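Local coordinates for D-alanyl-D-alanine carboxypeptidase (Penicillin binding protein) family protein (Francisella tularensis subsp. tularensis, PDB 6OSU) that probably removes the terminal D-alanine from peptidoglycan precursor peptides, as a serine carboxypeptidase of the penicillin-binding S11 family, at residues 45-50 / 363-368; 102-107 / 259-264; 119-124 / 194-199; 296-301 / 323-328. All blocks are in the same frame, centred on the assembly; numbering follows the deposited sequence.

Contact 1. Residues 45-50 / 363-368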
loop_
_atom_site.group_PDB
_atom_site.type_symbol
_atom_site.label_atom_id
_atom_site.label_comp_id
_atom_site.label_asym_id
_atom_site.label_seq_id
_atom_site.Cartn_x
_atom_site.Cartn_y
_atom_site.Cartn_z
ATOM N N TYR A 45 1.412 -6.991 1.585
ATOM C CA TYR A 45 0.831 -6.168 2.639
ATOM C C TYR A 45 0.938 -6.842 4.002
ATOM O O TYR A 45 1.325 -6.206 4.989
ATOM C CB TYR A 45 -0.626 -5.844 2.308
ATOM C CG TYR A 45 -1.389 -5.290 3.486
ATOM C CD1 TYR A 45 -1.096 -4.032 3.998
ATOM C CD2 TYR A 45 -2.399 -6.028 4.091
ATOM C CE1 TYR A 45 -1.784 -3.526 5.081
ATOM C CE2 TYR A 45 -3.096 -5.529 5.173
ATOM C CZ TYR A 45 -2.786 -4.278 5.662
ATOM O OH TYR A 45 -3.476 -3.780 6.739
ATOM N N ARG A 46 0.599 -8.129 4.079
ATOM C CA ARG A 46 0.532 -8.782 5.382
ATOM C C ARG A 46 1.915 -9.127 5.926
ATOM O O ARG A 46 2.145 -9.036 7.137
ATOM C CB ARG A 46 -0.347 -10.030 5.296
ATOM C CG ARG A 46 -1.835 -9.714 5.251
ATOM C CD ARG A 46 -2.679 -10.971 5.159
ATOM N NE ARG A 46 -2.440 -11.702 3.919
ATOM C CZ ARG A 46 -3.115 -12.788 3.552
ATOM N NH1 ARG A 46 -4.078 -13.268 4.332
ATOM N NH2 ARG A 46 -2.832 -13.395 2.407
ATOM N N THR A 47 2.848 -9.521 5.063
ATOM C CA THR A 47 4.177 -9.886 5.535
ATOM C C THR A 47 5.153 -8.720 5.531
ATOM O O THR A 47 6.189 -8.796 6.203
ATOM C CB THR A 47 4.772 -11.011 4.678
ATOM O OG1 THR A 47 4.925 -10.549 3.330
ATOM C CG2 THR A 47 3.878 -12.247 4.695
ATOM N N GLY A 48 4.853 -7.652 4.795
ATOM C CA GLY A 48 5.830 -6.613 4.563
ATOM C C GLY A 48 6.972 -7.013 3.658
ATOM O O GLY A 48 7.859 -6.189 3.406
ATOM N N ASP A 49 6.974 -8.246 3.153
ATOM C CA ASP A 49 8.057 -8.725 2.307
ATOM C C ASP A 49 8.099 -7.980 0.978
ATOM O O ASP A 49 7.063 -7.660 0.386
ATOM C CB ASP A 49 7.904 -10.223 2.047
ATOM C CG ASP A 49 8.193 -11.061 3.275
ATOM O OD1 ASP A 49 8.728 -10.511 4.263
ATOM O OD2 ASP A 49 7.878 -12.271 3.248
ATOM N N ILE A 50 9.313 -7.727 0.505
ATOM C CA ILE A 50 9.558 -7.109 -0.790
ATOM C C ILE A 50 9.865 -8.218 -1.787
ATOM O O ILE A 50 10.795 -9.008 -1.582
ATOM C CB ILE A 50 10.712 -6.099 -0.711
ATOM C CG1 ILE A 50 10.335 -4.942 0.220
ATOM C CG2 ILE A 50 11.095 -5.612 -2.104
ATOM C CD1 ILE A 50 11.523 -4.127 0.683
ATOM N N ASN A 363 6.778 -16.189 14.734
ATOM C CA ASN A 363 6.313 -16.887 13.550
ATOM C C ASN A 363 7.328 -16.740 12.422
ATOM O O ASN A 363 8.229 -15.895 12.462
ATOM C CB ASN A 363 4.962 -16.339 13.082
ATOM C CG ASN A 363 3.848 -16.587 14.074
ATOM O OD1 ASN A 363 3.630 -17.716 14.514
ATOM N ND2 ASN A 363 3.132 -15.529 14.433
ATOM N N ILE A 364 7.178 -17.585 11.410
ATOM C CA ILE A 364 7.771 -17.348 10.100
ATOM C C ILE A 364 6.607 -17.314 9.120
ATOM O O ILE A 364 6.119 -18.361 8.673
ATOM C CB ILE A 364 8.809 -18.402 9.710
ATOM C CG1 ILE A 364 9.973 -18.404 10.702
ATOM C CG2 ILE A 364 9.335 -18.119 8.307
ATOM C CD1 ILE A 364 11.103 -19.344 10.305
ATOM N N TYR A 365 6.138 -16.111 8.812
ATOM C CA TYR A 365 5.056 -15.880 7.863
ATOM C C TYR A 365 5.655 -15.084 6.714
ATOM O O TYR A 365 5.991 -13.906 6.883
ATOM C CB TYR A 365 3.899 -15.141 8.534
ATOM C CG TYR A 365 2.664 -14.973 7.679
ATOM C CD1 TYR A 365 2.001 -16.076 7.149
ATOM C CD2 TYR A 365 2.145 -13.710 7.421
ATOM C CE1 TYR A 365 0.864 -15.919 6.371
ATOM C CE2 TYR A 365 1.014 -13.545 6.649
ATOM C CZ TYR A 365 0.375 -14.649 6.126
ATOM O OH TYR A 365 -0.751 -14.477 5.353
ATOM N N LYS A 366 5.811 -15.728 5.555
ATOM C CA LYS A 366 6.626 -15.181 4.481
ATOM C C LYS A 366 5.891 -15.239 3.147
ATOM O O LYS A 366 5.073 -16.131 2.899
ATOM C CB LYS A 366 7.964 -15.937 4.384
ATOM C CG LYS A 366 9.066 -15.188 3.650
ATOM C CD LYS A 366 10.366 -15.984 3.635
ATOM C CE LYS A 366 11.325 -15.487 2.552
ATOM N NZ LYS A 366 12.051 -14.240 2.932
ATOM N N THR A 367 6.193 -14.266 2.290
ATOM C CA THR A 367 5.721 -14.258 0.909
ATOM C C THR A 367 6.769 -14.955 0.047
ATOM O O THR A 367 7.885 -14.450 -0.118
ATOM C CB THR A 367 5.474 -12.829 0.431
ATOM O OG1 THR A 367 4.480 -12.212 1.259
ATOM C CG2 THR A 367 5.004 -12.819 -1.015
ATOM N N VAL A 368 6.417 -16.116 -0.498
ATOM C CA VAL A 368 7.369 -16.944 -1.237
ATOM C C VAL A 368 6.753 -17.306 -2.582
ATOM O O VAL A 368 5.526 -17.250 -2.756
ATOM C CB VAL A 368 7.756 -18.213 -0.440
ATOM C CG1 VAL A 368 8.455 -17.835 0.858
ATOM C CG2 VAL A 368 6.529 -19.058 -0.158
#
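Tyr-365 and Arg-46 meet where the turn between strands 39-44 and 50-54 of the catalytic domain reaches strand 364-369, in the region assigned to the PBP5-type C-terminal domain, so this is an interdomain contact. The tyrosine hydroxyl sits over the centre of one face of the guanidinium, OH lying 3.4 Å from CZ of Arg-46, while the ring stands almost perpendicular to that plane (88°). The polar tip of Arg-46 is held by a salt bridge from NH2 to Glu-298, so the hydroxyl covers a group already fixed. Next along the turn, Thr-47 brings CG2 obliquely to the same ring, 3.5 Å from CD2 of Tyr-365. Its OG1, set between the backbone N and the carbonyl carbon (chi1 63°), accepts from the backbone N of Asp-49 and closes an ST turn. That hydroxyl approaches OG1 of Thr-367 at 2.7 Å; OG1 of Thr-367 is itself hydrogen-bonded to Asn-330 on strand 328-334. Asp-49 crosses the side chain of Lys-366 at about a right angle, with OD2 3.2 Å from CG of the lysine. The same oxygen, on its anti side, accepts the backbone N-H of Thr-367 in a nearly straight (175°) hydrogen bond of 2.8 Å.

Contact 2. Residues 102-107 / 259-264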
loop_
_atom_site.group_PDB
_atom_site.type_symbol
_atom_site.label_atom_id
_atom_site.label_comp_id
_atom_site.label_asym_id
_atom_site.label_seq_id
_atom_site.Cartn_x
_atom_site.Cartn_y
_atom_site.Cartn_z
ATOM N N LYS A 102 -7.429 21.368 -8.942
ATOM C CA LYS A 102 -8.376 21.936 -7.998
ATOM C C LYS A 102 -9.595 21.034 -7.893
ATOM O O LYS A 102 -9.960 20.347 -8.853
ATOM C CB LYS A 102 -8.822 23.349 -8.422
ATOM C CG LYS A 102 -7.709 24.223 -8.977
ATOM C CD LYS A 102 -8.140 25.672 -9.140
ATOM C CE LYS A 102 -8.276 26.366 -7.793
ATOM N NZ LYS A 102 -8.318 27.849 -7.940
ATOM N N MET A 103 -10.211 21.022 -6.713
ATOM C CA MET A 103 -11.586 20.561 -6.590
ATOM C C MET A 103 -12.572 21.722 -6.618
ATOM O O MET A 103 -13.788 21.488 -6.630
ATOM C CB MET A 103 -11.777 19.739 -5.310
ATOM C CG MET A 103 -11.982 20.550 -4.045
ATOM S SD MET A 103 -12.448 19.493 -2.653
ATOM C CE MET A 103 -13.986 18.798 -3.251
ATOM N N TYR A 104 -12.061 22.958 -6.631
ATOM C CA TYR A 104 -12.839 24.182 -6.822
ATOM C C TYR A 104 -13.687 24.506 -5.592
ATOM O O TYR A 104 -14.903 24.679 -5.678
ATOM C CB TYR A 104 -13.689 24.101 -8.094
ATOM C CG TYR A 104 -12.827 23.929 -9.325
ATOM C CD1 TYR A 104 -12.288 25.031 -9.978
ATOM C CD2 TYR A 104 -12.521 22.664 -9.814
ATOM C CE1 TYR A 104 -11.483 24.881 -11.091
ATOM C CE2 TYR A 104 -11.715 22.502 -10.926
ATOM C CZ TYR A 104 -11.199 23.615 -11.563
ATOM O OH TYR A 104 -10.397 23.461 -12.672
ATOM N N VAL A 105 -13.023 24.597 -4.441
ATOM C CA VAL A 105 -13.628 25.136 -3.229
ATOM C C VAL A 105 -13.456 26.650 -3.233
ATOM O O VAL A 105 -12.415 27.171 -3.655
ATOM C CB VAL A 105 -13.010 24.503 -1.968
ATOM C CG1 VAL A 105 -13.461 23.056 -1.823
ATOM C CG2 VAL A 105 -11.493 24.584 -2.017
ATOM N N LYS A 106 -14.483 27.360 -2.778
ATOM C CA LYS A 106 -14.488 28.815 -2.790
ATOM C C LYS A 106 -14.012 29.369 -1.452
ATOM O O LYS A 106 -14.211 28.762 -0.398
ATOM C CB LYS A 106 -15.886 29.353 -3.091
ATOM C CG LYS A 106 -16.422 29.008 -4.467
ATOM C CD LYS A 106 -17.869 29.470 -4.601
ATOM C CE LYS A 106 -18.314 29.546 -6.053
ATOM N NZ LYS A 106 -18.240 28.230 -6.737
ATOM N N ALA A 107 -13.388 30.543 -1.506
ATOM C CA ALA A 107 -12.956 31.215 -0.290
ATOM C C ALA A 107 -14.159 31.667 0.526
ATOM O O ALA A 107 -15.143 32.180 -0.016
ATOM C CB ALA A 107 -12.074 32.414 -0.633
ATOM N N VAL A 259 -18.662 20.705 -11.358
ATOM C CA VAL A 259 -17.384 20.251 -11.896
ATOM C C VAL A 259 -17.340 18.737 -11.767
ATOM O O VAL A 259 -17.654 18.188 -10.703
ATOM C CB VAL A 259 -16.195 20.904 -11.172
ATOM C CG1 VAL A 259 -14.889 20.419 -11.770
ATOM C CG2 VAL A 259 -16.290 22.420 -11.249
ATOM N N LEU A 260 -16.963 18.062 -12.849
ATOM C CA LEU A 260 -16.939 16.605 -12.908
ATOM C C LEU A 260 -15.536 16.158 -13.282
ATOM O O LEU A 260 -15.023 16.538 -14.340
ATOM C CB LEU A 260 -17.961 16.088 -13.923
ATOM C CG LEU A 260 -19.392 16.585 -13.710
ATOM C CD1 LEU A 260 -20.031 16.975 -15.032
ATOM C CD2 LEU A 260 -20.222 15.527 -13.003
ATOM N N GLN A 261 -14.912 15.367 -12.413
ATOM C CA GLN A 261 -13.559 14.890 -12.649
ATOM C C GLN A 261 -13.467 13.413 -12.308
ATOM O O GLN A 261 -14.085 12.947 -11.346
ATOM C CB GLN A 261 -12.529 15.663 -11.817
ATOM C CG GLN A 261 -12.802 17.147 -11.699
ATOM C CD GLN A 261 -11.592 17.913 -11.220
ATOM O OE1 GLN A 261 -10.519 17.826 -11.815
ATOM N NE2 GLN A 261 -11.753 18.665 -10.138
ATOM N N ASN A 262 -12.689 12.685 -13.100
ATOM C CA ASN A 262 -12.395 11.291 -12.816
ATOM C C ASN A 262 -11.159 11.179 -11.936
ATOM O O ASN A 262 -10.285 12.050 -11.937
ATOM C CB ASN A 262 -12.164 10.501 -14.104
ATOM C CG ASN A 262 -13.409 10.388 -14.951
ATOM O OD1 ASN A 262 -14.343 9.666 -14.605
ATOM N ND2 ASN A 262 -13.422 11.091 -16.078
ATOM N N ASN A 263 -11.100 10.088 -11.177
ATOM C CA ASN A 263 -9.848 9.684 -10.562
ATOM C C ASN A 263 -8.859 9.315 -11.659
ATOM O O ASN A 263 -9.160 8.494 -12.530
ATOM C CB ASN A 263 -10.078 8.500 -9.622
ATOM C CG ASN A 263 -8.870 8.186 -8.754
ATOM O OD1 ASN A 263 -7.726 8.444 -9.130
ATOM N ND2 ASN A 263 -9.126 7.620 -7.583
ATOM N N ARG A 264 -7.683 9.932 -11.624
ATOM C CA ARG A 264 -6.698 9.738 -12.678
ATOM C C ARG A 264 -5.817 8.521 -12.451
ATOM O O ARG A 264 -4.848 8.328 -13.191
ATOM C CB ARG A 264 -5.844 10.997 -12.844
ATOM C CG ARG A 264 -6.574 12.070 -13.636
ATOM C CD ARG A 264 -5.709 13.267 -13.972
ATOM N NE ARG A 264 -4.533 12.923 -14.760
ATOM C CZ ARG A 264 -3.623 13.813 -15.133
ATOM N NH1 ARG A 264 -2.572 13.443 -15.854
ATOM N NH2 ARG A 264 -3.765 15.081 -14.773
#
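Gln-261 reaches from strand 258-262 to the backbone of Lys-102, and its side chain can be followed outward atom by atom. CB points toward the loop 102-107, and CG lies anti to the carbonyl carbon, beside the backbone N (chi1 -39°). Beyond CG the chain runs extended, which brings the amide to the loop. CD comes within 3.8 Å of Lys-102 O as a consequence of the bond made by the next atom. At the tip, NE2 donates to Lys-102 O over 2.8 Å, with an N-H...O angle of 164°. The acceptor lies almost exactly in the amide plane of Gln-261, and the donor in turn lies in the plane of the carbonyl. The same NE2 stands at the edge of the Tyr-104 ring, 3.9 Å from CE2 of that tyrosine; ring and amide planes are inclined by 55°. Two residues earlier on the strand, Val-259 adds an apolar touch, its CG1 lying 3.8 Å from CD2 of Tyr-104. Within the loop, CB of Lys-102 covers the centre of one ring face. Asp-127 of helix 126-137 binds the backbone N of Met-103. Gln-261 also packs against Val-123, and its side chain is about 8 Å from that of Ser-124, so a glutamine on an edge strand of a three-stranded sheet holds the loop 102-107 beside the predicted active site of a penicillin-binding serine carboxypeptidase.

Contact 3. Residues 119-124 / 194-199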
loop_
_atom_site.group_PDB
_atom_site.type_symbol
_atom_site.label_atom_id
_atom_site.label_comp_id
_atom_site.label_asym_id
_atom_site.label_seq_id
_atom_site.Cartn_x
_atom_site.Cartn_y
_atom_site.Cartn_z
ATOM N N GLY A 119 -11.655 15.279 -2.427
ATOM C CA GLY A 119 -10.975 16.119 -3.396
ATOM C C GLY A 119 -9.479 15.878 -3.414
ATOM O O GLY A 119 -8.863 15.809 -4.480
ATOM N N MET A 120 -8.878 15.721 -2.234
ATOM C CA MET A 120 -7.436 15.515 -2.149
ATOM C C MET A 120 -7.028 14.173 -2.748
ATOM O O MET A 120 -6.079 14.099 -3.538
ATOM C CB MET A 120 -6.988 15.620 -0.691
ATOM C CG MET A 120 -5.520 15.321 -0.442
ATOM S SD MET A 120 -5.114 15.587 1.297
ATOM C CE MET A 120 -6.385 14.612 2.099
ATOM N N ASP A 121 -7.745 13.101 -2.398
ATOM C CA ASP A 121 -7.345 11.757 -2.803
ATOM C C ASP A 121 -7.725 11.444 -4.248
ATOM O O ASP A 121 -6.935 10.841 -4.982
ATOM C CB ASP A 121 -7.972 10.722 -1.872
ATOM C CG ASP A 121 -7.492 10.854 -0.442
ATOM O OD1 ASP A 121 -6.440 11.496 -0.209
ATOM O OD2 ASP A 121 -8.161 10.294 0.453
ATOM N N VAL A 122 -8.926 11.833 -4.665
ATOM C CA VAL A 122 -9.467 11.416 -5.956
ATOM C C VAL A 122 -9.099 12.398 -7.056
ATOM O O VAL A 122 -8.757 11.998 -8.170
ATOM C CB VAL A 122 -10.995 11.253 -5.844
ATOM C CG1 VAL A 122 -11.588 10.813 -7.172
ATOM C CG2 VAL A 122 -11.334 10.277 -4.727
ATOM N N VAL A 123 -9.168 13.691 -6.750
ATOM C CA VAL A 123 -8.955 14.747 -7.731
ATOM C C VAL A 123 -7.572 15.379 -7.595
ATOM O O VAL A 123 -7.133 16.101 -8.505
ATOM C CB VAL A 123 -10.098 15.787 -7.615
ATOM C CG1 VAL A 123 -9.707 17.179 -8.116
ATOM C CG2 VAL A 123 -11.321 15.283 -8.365
ATOM N N SER A 124 -6.851 15.089 -6.512
ATOM C CA SER A 124 -5.532 15.664 -6.253
ATOM C C SER A 124 -5.609 17.182 -6.129
ATOM O O SER A 124 -4.697 17.904 -6.546
ATOM C CB SER A 124 -4.518 15.251 -7.328
ATOM O OG SER A 124 -3.197 15.305 -6.827
ATOM N N TYR A 194 -9.026 4.742 3.792
ATOM C CA TYR A 194 -8.397 4.211 2.592
ATOM C C TYR A 194 -9.409 3.851 1.512
ATOM O O TYR A 194 -9.052 3.835 0.329
ATOM C CB TYR A 194 -7.547 2.988 2.932
ATOM C CG TYR A 194 -6.975 2.338 1.699
ATOM C CD1 TYR A 194 -6.043 3.007 0.916
ATOM C CD2 TYR A 194 -7.387 1.074 1.298
ATOM C CE1 TYR A 194 -5.524 2.429 -0.233
ATOM C CE2 TYR A 194 -6.869 0.483 0.155
ATOM C CZ TYR A 194 -5.939 1.166 -0.605
ATOM O OH TYR A 194 -5.419 0.584 -1.741
ATOM N N LYS A 195 -10.660 3.567 1.887
ATOM C CA LYS A 195 -11.679 3.260 0.890
ATOM C C LYS A 195 -11.921 4.416 -0.073
ATOM O O LYS A 195 -12.420 4.189 -1.180
ATOM C CB LYS A 195 -12.997 2.880 1.568
ATOM C CG LYS A 195 -12.943 1.592 2.378
ATOM C CD LYS A 195 -14.299 1.281 3.000
ATOM C CE LYS A 195 -14.196 0.166 4.030
ATOM N NZ LYS A 195 -14.953 0.497 5.272
ATOM N N VAL A 196 -11.576 5.646 0.317
ATOM C CA VAL A 196 -11.816 6.801 -0.544
ATOM C C VAL A 196 -10.995 6.709 -1.823
ATOM O O VAL A 196 -11.412 7.209 -2.877
ATOM C CB VAL A 196 -11.518 8.108 0.220
ATOM C CG1 VAL A 196 -11.823 9.324 -0.646
ATOM C CG2 VAL A 196 -12.311 8.165 1.510
ATOM N N TYR A 197 -9.830 6.062 -1.765
ATOM C CA TYR A 197 -8.964 5.996 -2.936
ATOM C C TYR A 197 -9.560 5.161 -4.061
ATOM O O TYR A 197 -9.088 5.254 -5.199
ATOM C CB TYR A 197 -7.593 5.453 -2.543
ATOM C CG TYR A 197 -6.767 6.444 -1.756
ATOM C CD1 TYR A 197 -6.194 7.544 -2.381
ATOM C CD2 TYR A 197 -6.567 6.287 -0.391
ATOM C CE1 TYR A 197 -5.434 8.454 -1.675
ATOM C CE2 TYR A 197 -5.810 7.200 0.330
ATOM C CZ TYR A 197 -5.248 8.282 -0.321
ATOM O OH TYR A 197 -4.494 9.194 0.378
ATOM N N ASP A 198 -10.589 4.367 -3.781
ATOM C CA ASP A 198 -11.252 3.578 -4.810
ATOM C C ASP A 198 -12.362 4.345 -5.522
ATOM O O ASP A 198 -12.973 3.799 -6.446
ATOM C CB ASP A 198 -11.811 2.284 -4.198
ATOM C CG ASP A 198 -12.154 1.238 -5.248
ATOM O OD1 ASP A 198 -11.318 0.985 -6.142
ATOM O OD2 ASP A 198 -13.261 0.659 -5.177
ATOM N N ASP A 199 -12.630 5.592 -5.125
ATOM C CA ASP A 199 -13.652 6.392 -5.795
ATOM C C ASP A 199 -13.280 6.627 -7.254
ATOM O O ASP A 199 -12.165 7.055 -7.563
ATOM C CB ASP A 199 -13.836 7.735 -5.084
ATOM C CG ASP A 199 -14.541 7.605 -3.747
ATOM O OD1 ASP A 199 -14.811 6.462 -3.317
ATOM O OD2 ASP A 199 -14.830 8.650 -3.126
HETATM O O HOH W 1 -3.946 11.422 -0.807
#
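The carboxylate of Asp-121 lies stacked on one face of the Tyr-197 ring, the two planes only 24° apart. OD2 sits 3.6 Å above the ring plane, displaced toward the rim, and CG of Asp-121 is 3.4 Å from CZ of Tyr-197. At the ring edge, in its plane, is a water. It donates to OD1 of Asp-121 at 2.6 Å and is also hydrogen-bonded to OH of Tyr-197, bridging the two stacked groups at their polar ends. Both of these oxygens have a further, weak hydrogen bond to Ser-71 OG, so OD1 has the water and Ser-71. Beside the stack, Val-122 CG2 lies 3.6 Å from Val-196 O and as far from CB of Asp-199; the apolar touch is with CG1 of Val-196, at 4.2 Å. CG1 of Val-122, anti to the backbone N (chi1 -180°), faces Asp-199 O. Ser-124, a predicted active-site residue, is the first to leave helical phi/psi, with positive phi; it probably opens the family's SxN motif, and its OG is hydrogen-bonded to Ser-64 and Lys-278. The contact sets the last turns of helix 113-123 against the turn before strand 201-205, with helix 66-79 supplying Ser-71 and strand 274-282 supplying Met-277 against Tyr-197.

Contact 4. Residues 296-301 / 323-328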
loop_
_atom_site.group_PDB
_atom_site.type_symbol
_atom_site.label_atom_id
_atom_site.label_comp_id
_atom_site.label_asym_id
_atom_site.label_seq_id
_atom_site.Cartn_x
_atom_site.Cartn_y
_atom_site.Cartn_z
ATOM N N ASP A 296 -8.050 -12.449 -3.773
ATOM C CA ASP A 296 -8.168 -13.628 -2.917
ATOM C C ASP A 296 -7.278 -13.498 -1.677
ATOM O O ASP A 296 -6.361 -14.289 -1.438
ATOM C CB ASP A 296 -7.861 -14.909 -3.702
ATOM C CG ASP A 296 -8.196 -16.166 -2.921
ATOM O OD1 ASP A 296 -7.286 -16.986 -2.678
ATOM O OD2 ASP A 296 -9.377 -16.333 -2.549
ATOM N N GLY A 297 -7.564 -12.460 -0.892
ATOM C CA GLY A 297 -6.932 -12.264 0.399
ATOM C C GLY A 297 -5.493 -11.789 0.322
ATOM O O GLY A 297 -4.883 -11.432 1.337
ATOM N N GLU A 298 -4.935 -11.777 -0.885
ATOM C CA GLU A 298 -3.536 -11.422 -1.106
ATOM C C GLU A 298 -3.463 -10.016 -1.701
ATOM O O GLU A 298 -3.858 -9.795 -2.851
ATOM C CB GLU A 298 -2.861 -12.450 -2.014
ATOM C CG GLU A 298 -1.362 -12.282 -2.166
ATOM C CD GLU A 298 -0.579 -12.876 -1.004
ATOM O OE1 GLU A 298 -1.191 -13.224 0.030
ATOM O OE2 GLU A 298 0.659 -12.993 -1.127
ATOM N N ARG A 299 -2.971 -9.065 -0.910
ATOM C CA ARG A 299 -2.845 -7.676 -1.325
ATOM C C ARG A 299 -1.378 -7.308 -1.484
ATOM O O ARG A 299 -0.549 -7.621 -0.622
ATOM C CB ARG A 299 -3.497 -6.724 -0.317
ATOM C CG ARG A 299 -3.129 -5.266 -0.552
ATOM C CD ARG A 299 -3.647 -4.348 0.536
ATOM N NE ARG A 299 -5.103 -4.341 0.597
ATOM C CZ ARG A 299 -5.884 -3.668 -0.242
ATOM N NH1 ARG A 299 -5.351 -2.942 -1.218
ATOM N NH2 ARG A 299 -7.201 -3.724 -0.107
ATOM N N PHE A 300 -1.065 -6.633 -2.584
ATOM C CA PHE A 300 0.278 -6.140 -2.838
ATOM C C PHE A 300 0.258 -4.628 -2.991
ATOM O O PHE A 300 -0.735 -4.042 -3.431
ATOM C CB PHE A 300 0.888 -6.785 -4.088
ATOM C CG PHE A 300 1.451 -8.153 -3.842
ATOM C CD1 PHE A 300 2.713 -8.305 -3.288
ATOM C CD2 PHE A 300 0.717 -9.287 -4.153
ATOM C CE1 PHE A 300 3.236 -9.563 -3.055
ATOM C CE2 PHE A 300 1.233 -10.549 -3.924
ATOM C CZ PHE A 300 2.494 -10.689 -3.374
ATOM N N ILE A 301 1.369 -4.003 -2.621
ATOM C CA ILE A 301 1.562 -2.567 -2.758
ATOM C C ILE A 301 2.724 -2.338 -3.713
ATOM O O ILE A 301 3.799 -2.925 -3.544
ATOM C CB ILE A 301 1.819 -1.909 -1.392
ATOM C CG1 ILE A 301 0.562 -2.006 -0.524
ATOM C CG2 ILE A 301 2.266 -0.463 -1.563
ATOM C CD1 ILE A 301 0.818 -1.772 0.951
ATOM N N TYR A 323 2.580 -9.538 -11.730
ATOM C CA TYR A 323 3.687 -10.450 -11.460
ATOM C C TYR A 323 3.654 -10.954 -10.021
ATOM O O TYR A 323 3.831 -12.153 -9.770
ATOM C CB TYR A 323 5.005 -9.741 -11.776
ATOM C CG TYR A 323 6.258 -10.397 -11.251
ATOM C CD1 TYR A 323 6.861 -11.444 -11.937
ATOM C CD2 TYR A 323 6.864 -9.943 -10.083
ATOM C CE1 TYR A 323 8.019 -12.037 -11.464
ATOM C CE2 TYR A 323 8.020 -10.526 -9.602
ATOM C CZ TYR A 323 8.594 -11.572 -10.296
ATOM O OH TYR A 323 9.746 -12.150 -9.817
ATOM N N ALA A 324 3.406 -10.057 -9.061
ATOM C CA ALA A 324 3.375 -10.465 -7.659
ATOM C C ALA A 324 2.153 -11.323 -7.350
ATOM O O ALA A 324 2.261 -12.335 -6.648
ATOM C CB ALA A 324 3.406 -9.237 -6.752
ATOM N N LEU A 325 0.985 -10.938 -7.867
ATOM C CA LEU A 325 -0.250 -11.635 -7.516
ATOM C C LEU A 325 -0.315 -13.037 -8.111
ATOM O O LEU A 325 -0.989 -13.913 -7.555
ATOM C CB LEU A 325 -1.458 -10.817 -7.970
ATOM C CG LEU A 325 -1.772 -9.552 -7.168
ATOM C CD1 LEU A 325 -2.682 -8.625 -7.962
ATOM C CD2 LEU A 325 -2.411 -9.915 -5.835
ATOM N N SER A 326 0.371 -13.277 -9.228
ATOM C CA SER A 326 0.262 -14.548 -9.930
ATOM C C SER A 326 1.416 -15.506 -9.660
ATOM O O SER A 326 1.307 -16.688 -10.000
ATOM C CB SER A 326 0.158 -14.311 -11.440
ATOM O OG SER A 326 1.383 -13.815 -11.947
ATOM N N LYS A 327 2.516 -15.040 -9.070
ATOM C CA LYS A 327 3.671 -15.899 -8.856
ATOM C C LYS A 327 4.040 -16.089 -7.393
ATOM O O LYS A 327 4.950 -16.875 -7.104
ATOM C CB LYS A 327 4.885 -15.353 -9.624
ATOM C CG LYS A 327 4.613 -15.176 -11.106
ATOM C CD LYS A 327 5.841 -15.436 -11.949
ATOM C CE LYS A 327 5.438 -15.871 -13.350
ATOM N NZ LYS A 327 4.665 -17.146 -13.321
ATOM N N TYR A 328 3.359 -15.424 -6.463
ATOM C CA TYR A 328 3.738 -15.458 -5.059
ATOM C C TYR A 328 2.557 -15.901 -4.204
ATOM O O TYR A 328 1.438 -16.097 -4.687
ATOM C CB TYR A 328 4.277 -14.098 -4.602
ATOM C CG TYR A 328 5.685 -13.846 -5.076
ATOM C CD1 TYR A 328 6.774 -14.200 -4.291
ATOM C CD2 TYR A 328 5.931 -13.275 -6.318
ATOM C CE1 TYR A 328 8.069 -13.981 -4.719
ATOM C CE2 TYR A 328 7.225 -13.052 -6.758
ATOM C CZ TYR A 328 8.289 -13.408 -5.951
ATOM O OH TYR A 328 9.577 -13.192 -6.381
#
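Strand 298-301 and helix 323-327 run nearly antiparallel, at 152°, with their axes 8.9 Å apart at closest approach, and Phe-300 and Leu-325 meet between them. The methyl of Ala-324 sits squarely over the ring of Phe-300 in a CH-pi contact, CB being 3.5 Å from the ring centroid and only 3° off the normal. CB of Phe-300 points toward the helix, CG stands anti to the carbonyl carbon (chi1 -81°), and CE2 nears Ala-324 O at 3.4 Å. Here the strand belongs to the five-stranded antiparallel sheet of the catalytic domain, and helix 310-327, which follows this strand in the chain, packs back along the sheet, as in the penicillin-recognising fold. Leu-325 takes the edge of the ring: its CD2 lies in the ring plane, 3.6 Å from CD2 of Phe-300, and the two side chains run alongside each other in opposite senses. The same methyl comes to 3.3 Å from Glu-298 O. Val-51 of strand 50-54 touches Phe-300, Ala-324 and Tyr-328 alike. Beyond the helix end, CB of Tyr-328 stands 4.0 Å from CZ of Phe-300.

In the fold
The four contacts form two neighbourhoods. Contacts 1 and 4, centres 11 Å apart, touch at the domain junction, where helix 310-327 leads directly into strand 328-334, which pairs with strand 364-369. Contacts 2 and 3, centres 12 Å apart, touch beside the predicted active site, with Asn-263 of contact 2 probably hydrogen-bonded to Asp-199 of contact 3. Packing of Tyr-194 in contact 3 against Arg-299 in contact 4 joins the two neighbourhoods, although the centres of contacts 1 and 2 are 39 Å apart. Along the chain contact 1 spans the other three; contact 2 encloses contact 3, and contact 4 follows. Early and late sequence thus meet at the interdomain junction, while the catalytic region is assembled from intervening segments.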